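Local coordinates for Lmo2119 protein (PDB 5HQH) that is of unknown function but carries a YbbR-like domain, a small, elongated beta-rich module that this chain represents within a longer protein with a signal sequence, at residues V16-Y22 and T57-K63; S8-V12 and L40-R44. Residue numbers count along the deposited sequence, not the author numbering.

Interaction 1: residues V16-Y22 and T57-K63; sequences VPVKVYY and TVYADLK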
loop_
_atom_site.group_PDB
_atom_site.type_symbol
_atom_site.label_atom_id
_atom_site.label_comp_id
_atom_site.label_asym_id
_atom_site.label_seq_id
_atom_site.Cartn_x
_atom_site.Cartn_y
_atom_site.Cartn_z
ATOM N N VAL A 16 -1.958 -5.689 7.350
ATOM C CA VAL A 16 -2.824 -4.826 6.559
ATOM C C VAL A 16 -2.569 -5.132 5.064
ATOM O O VAL A 16 -1.425 -5.117 4.618
ATOM C CB VAL A 16 -2.504 -3.363 6.824
ATOM C CG1 VAL A 16 -3.284 -2.490 5.902
ATOM C CG2 VAL A 16 -2.788 -3.010 8.254
ATOM N N PRO A 17 -3.624 -5.407 4.292
ATOM C CA PRO A 17 -3.404 -5.721 2.878
ATOM C C PRO A 17 -2.907 -4.532 2.072
ATOM O O PRO A 17 -3.179 -3.362 2.412
ATOM C CB PRO A 17 -4.783 -6.166 2.409
ATOM C CG PRO A 17 -5.734 -5.542 3.326
ATOM C CD PRO A 17 -5.054 -5.457 4.654
ATOM N N VAL A 18 -2.195 -4.832 0.995
ATOM C CA VAL A 18 -1.720 -3.824 0.059
ATOM C C VAL A 18 -2.376 -4.029 -1.303
ATOM O O VAL A 18 -2.248 -5.108 -1.894
ATOM C CB VAL A 18 -0.199 -3.906 -0.141
ATOM C CG1 VAL A 18 0.255 -2.838 -1.136
ATOM C CG2 VAL A 18 0.550 -3.771 1.174
ATOM N N LYS A 19 -3.101 -3.023 -1.774
ATOM C CA LYS A 19 -3.716 -3.017 -3.078
ATOM C C LYS A 19 -2.655 -2.572 -4.081
ATOM O O LYS A 19 -1.732 -1.826 -3.740
ATOM C CB LYS A 19 -4.902 -2.035 -3.120
ATOM C CG LYS A 19 -5.976 -2.323 -2.097
ATOM C CD LYS A 19 -6.893 -3.424 -2.524
ATOM C CE LYS A 19 -7.947 -3.720 -1.464
ATOM N NZ LYS A 19 -7.367 -4.545 -0.347
ATOM N N VAL A 20 -2.781 -3.029 -5.334
ATOM C CA VAL A 20 -1.821 -2.700 -6.381
ATOM C C VAL A 20 -2.570 -2.275 -7.641
ATOM O O VAL A 20 -3.347 -3.038 -8.163
ATOM C CB VAL A 20 -0.910 -3.906 -6.737
ATOM C CG1 VAL A 20 0.278 -3.404 -7.570
ATOM C CG2 VAL A 20 -0.422 -4.624 -5.492
ATOM N N TYR A 21 -2.290 -1.062 -8.118
ATOM C CA TYR A 21 -2.965 -0.456 -9.245
ATOM C C TYR A 21 -2.010 -0.329 -10.410
ATOM O O TYR A 21 -0.885 0.135 -10.241
ATOM C CB TYR A 21 -3.499 0.928 -8.852
ATOM C CG TYR A 21 -4.364 0.953 -7.635
ATOM C CD1 TYR A 21 -5.457 0.122 -7.496
ATOM C CD2 TYR A 21 -4.124 1.871 -6.611
ATOM C CE1 TYR A 21 -6.269 0.189 -6.342
ATOM C CE2 TYR A 21 -4.911 1.944 -5.485
ATOM C CZ TYR A 21 -5.985 1.112 -5.340
ATOM O OH TYR A 21 -6.772 1.217 -4.165
ATOM N N TYR A 22 -2.469 -0.755 -11.585
ATOM C CA TYR A 22 -1.656 -0.784 -12.803
ATOM C C TYR A 22 -2.471 -1.236 -13.974
ATOM O O TYR A 22 -3.656 -1.527 -13.818
ATOM C CB TYR A 22 -0.431 -1.686 -12.619
ATOM C CG TYR A 22 -0.672 -3.137 -12.371
ATOM C CD1 TYR A 22 -0.850 -3.634 -11.086
ATOM C CD2 TYR A 22 -0.652 -4.053 -13.411
ATOM C CE1 TYR A 22 -1.000 -4.998 -10.849
ATOM C CE2 TYR A 22 -0.783 -5.400 -13.177
ATOM C CZ TYR A 22 -0.966 -5.862 -11.904
ATOM O OH TYR A 22 -1.057 -7.228 -11.662
ATOM N N THR A 57 -6.747 2.528 3.110
ATOM C CA THR A 57 -6.256 1.668 2.030
ATOM C C THR A 57 -4.803 1.917 1.775
ATOM O O THR A 57 -4.437 3.036 1.453
ATOM C CB THR A 57 -7.018 1.988 0.737
ATOM O OG1 THR A 57 -8.437 1.803 0.965
ATOM C CG2 THR A 57 -6.538 1.138 -0.410
ATOM N N VAL A 58 -3.958 0.883 1.942
ATOM C CA VAL A 58 -2.541 0.955 1.608
ATOM C C VAL A 58 -2.404 0.451 0.179
ATOM O O VAL A 58 -3.007 -0.558 -0.172
ATOM C CB VAL A 58 -1.682 0.074 2.529
ATOM C CG1 VAL A 58 -0.212 0.182 2.149
ATOM C CG2 VAL A 58 -1.887 0.472 3.980
ATOM N N TYR A 59 -1.665 1.194 -0.639
ATOM C CA TYR A 59 -1.541 0.837 -2.037
ATOM C C TYR A 59 -0.190 1.153 -2.647
ATOM O O TYR A 59 0.512 2.076 -2.236
ATOM C CB TYR A 59 -2.635 1.514 -2.858
ATOM C CG TYR A 59 -2.617 3.042 -2.914
ATOM C CD1 TYR A 59 -3.130 3.787 -1.865
ATOM C CD2 TYR A 59 -2.184 3.736 -4.049
ATOM C CE1 TYR A 59 -3.155 5.157 -1.908
ATOM C CE2 TYR A 59 -2.226 5.127 -4.092
ATOM C CZ TYR A 59 -2.738 5.827 -3.026
ATOM O OH TYR A 59 -2.807 7.209 -3.101
ATOM N N ALA A 60 0.123 0.369 -3.681
ATOM C CA ALA A 60 1.255 0.598 -4.574
ATOM C C ALA A 60 0.627 1.032 -5.900
ATOM O O ALA A 60 -0.080 0.258 -6.542
ATOM C CB ALA A 60 2.113 -0.663 -4.762
ATOM N N ASP A 61 0.926 2.261 -6.329
ATOM C CA ASP A 61 0.406 2.760 -7.605
ATOM C C ASP A 61 1.465 2.628 -8.685
ATOM O O ASP A 61 2.460 3.364 -8.706
ATOM C CB ASP A 61 -0.039 4.198 -7.505
ATOM C CG ASP A 61 -0.820 4.641 -8.726
ATOM O OD1 ASP A 61 -1.011 3.864 -9.682
ATOM O OD2 ASP A 61 -1.294 5.784 -8.760
ATOM N N LEU A 62 1.243 1.668 -9.570
ATOM C CA LEU A 62 2.174 1.397 -10.660
ATOM C C LEU A 62 1.554 1.707 -12.005
ATOM O O LEU A 62 1.948 1.146 -13.032
ATOM C CB LEU A 62 2.633 -0.049 -10.567
ATOM C CG LEU A 62 3.470 -0.240 -9.299
ATOM C CD1 LEU A 62 3.622 -1.702 -8.966
ATOM C CD2 LEU A 62 4.823 0.446 -9.424
ATOM N N LYS A 63 0.595 2.630 -12.014
ATOM C CA LYS A 63 -0.064 2.999 -13.267
ATOM C C LYS A 63 0.843 3.584 -14.308
ATOM O O LYS A 63 0.604 3.383 -15.488
ATOM C CB LYS A 63 -1.230 3.968 -13.015
ATOM C CG LYS A 63 -2.227 4.153 -14.178
ATOM C CD LYS A 63 -3.047 2.896 -14.492
ATOM C CE LYS A 63 -3.769 2.282 -13.298
ATOM N NZ LYS A 63 -4.684 3.232 -12.588
HETATM O O HOH W 1 -5.194 -1.612 2.770
#

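Interaction 2: residues S8-V12 and L40-R44; sequences SDSEV and LSGPR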
loop_
_atom_site.group_PDB
_atom_site.type_symbol
_atom_site.label_atom_id
_atom_site.label_comp_id
_atom_site.label_asym_id
_atom_site.label_seq_id
_atom_site.Cartn_x
_atom_site.Cartn_y
_atom_site.Cartn_z
ATOM N N SER A 8 -3.653 12.273 22.678
ATOM C CA SER A 8 -3.080 11.584 21.480
ATOM C C SER A 8 -2.962 10.084 21.720
ATOM O O SER A 8 -2.668 9.629 22.829
ATOM C CB SER A 8 -1.719 12.175 21.086
ATOM O OG SER A 8 -0.762 12.009 22.112
ATOM N N ASP A 9 -3.201 9.329 20.657
ATOM C CA ASP A 9 -3.257 7.881 20.705
ATOM C C ASP A 9 -2.429 7.332 19.548
ATOM O O ASP A 9 -2.135 8.058 18.596
ATOM C CB ASP A 9 -4.736 7.478 20.559
ATOM C CG ASP A 9 -5.008 6.027 20.900
ATOM O OD1 ASP A 9 -4.192 5.375 21.600
ATOM O OD2 ASP A 9 -6.084 5.544 20.460
ATOM N N SER A 10 -2.013 6.070 19.658
ATOM C CA SER A 10 -1.210 5.398 18.615
ATOM C C SER A 10 -1.473 3.897 18.593
ATOM O O SER A 10 -1.566 3.253 19.647
ATOM C CB SER A 10 0.295 5.658 18.808
ATOM O OG SER A 10 1.098 4.899 17.892
ATOM N N GLU A 11 -1.567 3.340 17.383
ATOM C CA GLU A 11 -1.813 1.915 17.186
ATOM C C GLU A 11 -0.929 1.404 16.059
ATOM O O GLU A 11 -0.782 2.059 15.037
ATOM C CB GLU A 11 -3.274 1.666 16.814
ATOM C CG GLU A 11 -4.283 1.889 17.924
ATOM C CD GLU A 11 -4.246 0.828 19.003
ATOM O OE1 GLU A 11 -3.684 -0.250 18.764
ATOM O OE2 GLU A 11 -4.832 1.050 20.077
ATOM N N VAL A 12 -0.322 0.241 16.272
ATOM C CA VAL A 12 0.448 -0.457 15.250
ATOM C C VAL A 12 -0.453 -1.608 14.813
ATOM O O VAL A 12 -0.836 -2.440 15.616
ATOM C CB VAL A 12 1.803 -0.966 15.787
ATOM C CG1 VAL A 12 2.537 -1.723 14.699
ATOM C CG2 VAL A 12 2.641 0.196 16.304
ATOM N N LEU A 40 -0.505 4.239 13.081
ATOM C CA LEU A 40 -1.414 5.398 13.076
ATOM C C LEU A 40 -1.263 6.159 14.365
ATOM O O LEU A 40 -1.227 5.525 15.409
ATOM C CB LEU A 40 -2.867 4.929 13.039
ATOM C CG LEU A 40 -3.293 4.057 11.872
ATOM C CD1 LEU A 40 -4.756 3.669 12.032
ATOM C CD2 LEU A 40 -3.059 4.779 10.570
ATOM N N SER A 41 -1.225 7.490 14.298
ATOM C CA SER A 41 -1.222 8.303 15.521
ATOM C C SER A 41 -2.090 9.536 15.315
ATOM O O SER A 41 -2.183 10.073 14.206
ATOM C CB SER A 41 0.187 8.669 15.935
ATOM O OG SER A 41 0.756 9.559 15.034
ATOM N N GLY A 42 -2.742 9.978 16.380
ATOM C CA GLY A 42 -3.621 11.149 16.289
ATOM C C GLY A 42 -4.653 11.118 17.381
ATOM O O GLY A 42 -4.472 10.391 18.352
ATOM N N PRO A 43 -5.767 11.845 17.189
ATOM C CA PRO A 43 -6.815 11.897 18.211
ATOM C C PRO A 43 -7.382 10.520 18.479
ATOM O O PRO A 43 -7.658 9.750 17.536
ATOM C CB PRO A 43 -7.866 12.816 17.588
ATOM C CG PRO A 43 -7.074 13.724 16.714
ATOM C CD PRO A 43 -6.003 12.840 16.128
ATOM N N ARG A 44 -7.559 10.198 19.750
ATOM C CA ARG A 44 -8.030 8.877 20.149
ATOM C C ARG A 44 -9.252 8.330 19.414
ATOM O O ARG A 44 -9.228 7.166 18.973
ATOM C CB ARG A 44 -8.283 8.848 21.657
ATOM C CG ARG A 44 -8.856 7.522 22.106
ATOM C CD ARG A 44 -8.520 7.199 23.525
ATOM N NE ARG A 44 -9.208 5.974 23.907
ATOM C CZ ARG A 44 -8.756 4.735 23.742
ATOM N NH1 ARG A 44 -7.584 4.475 23.172
ATOM N NH2 ARG A 44 -9.502 3.737 24.181
HETATM O O HOH W 2 -6.266 12.000 21.705
#

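Interaction 1: residues V16-Y22 and T57-K63
Four backbone hydrogen bonds join 16-22 and 57-63 in parallel. Lys19 bonds through both its backbone N and its O, to the residues either side of Tyr59: its N donates to Val58 O at 2.9 Å, and its O accepts from Ala60 N at 2.9 Å. Two residues on, Tyr21 N reaches Ala60 O at 3.0 Å, while Leu62 N gives the shortest bond, 2.7 Å to Tyr21 O. This alternation, in which each bonding residue of one strand reaches the two residues flanking its partner in the other, is the hallmark of a parallel pair. Ahead of Lys19 the direct bonding gives way to a water, which donates to Pro17 O at 2.7 Å and accepts from Val58 N at 2.9 Å, so the strands part there without leaving those groups bare.

In the YbbR-like domain, this is the one parallel pairing of a mixed sheet whose other neighbours run antiparallel; strand 57-61 also pairs with strand 68-77.

The side chains divide between two faces. On one, Val18, Val20, Val58 and Ala60 form an aliphatic layer, with Val20 CG1 4.3 Å from Ala60 CB and 4.0 Å from Leu62 CD1; Val16 CG1 joins it, 3.8 Å from Val58 CG2, and Val36 and Ile32 extend it. On the other, the Tyr21 ring lies obliquely by that of Tyr59, centroids 5.5 Å apart, its CE2 3.5 Å from Tyr59 CB.

At Asp61 an Asx turn forms: its OD1 accepts from Lys63 N at 3.1 Å.

Interaction 2: residues S8-V12 and L40-R44
The backbone N and O of Asp9 and of Glu11 are all satisfied by strand 40-42, through antiparallel pairing. Asp9 and Gly42 bond in both directions: Asp9 N to Gly42 O is 2.8 Å, Gly42 N to Asp9 O 3.0 Å. Glu11 and Leu40 repeat the pattern, Glu11 N to Leu40 O at 3.0 Å and Leu40 N to Glu11 O at 2.9 Å. Ser10 and Ser41 sit between them as a non-hydrogen-bonded pair, CA atoms 4.2 Å apart, and Ser41 turns its backbone to Lys84 of strand 84-98.

Here the first strand of the YbbR-like module meets a strand-to-helix turn: Gly42 leads into Pro43, the N-cap residue of helix 44-53; a CB on Gly42 would clash with Pro43 CD. One water accepts from Ser8 N at 2.8 Å and from Arg44 N at 3.0 Å, linking the first modelled residue to the helix start.

The acidic side chains share one face and find partners on that helix. Asp9 OD2 forms a salt bridge with Arg44 NH1 at 3.3 Å, weak as a hydrogen bond, but its stronger partner is Gln48. Glu11 also binds Gln48, through OE2, while its OE1 is paired with Lys51.

In the fold
The chain enters at strand 9-21, whose start makes interaction 2 and whose far half makes interaction 1. After Tyr22 it runs through strand 27-30 and returns on strand 35-42, where interaction 2 closes a loop of 27 residues. Helix 44-53 then carries it to strand 57-61, and interaction 1 closes a loop of 34 residues that contains this helix. The segments alternate, so the two contacts cross instead of nesting. Their centres lie about 23 Å apart: interaction 1 is near the middle of the chain, interaction 2 at the surface toward one end. Through their common strand they join strands 35-42 and 57-61 to the same mixed sheet.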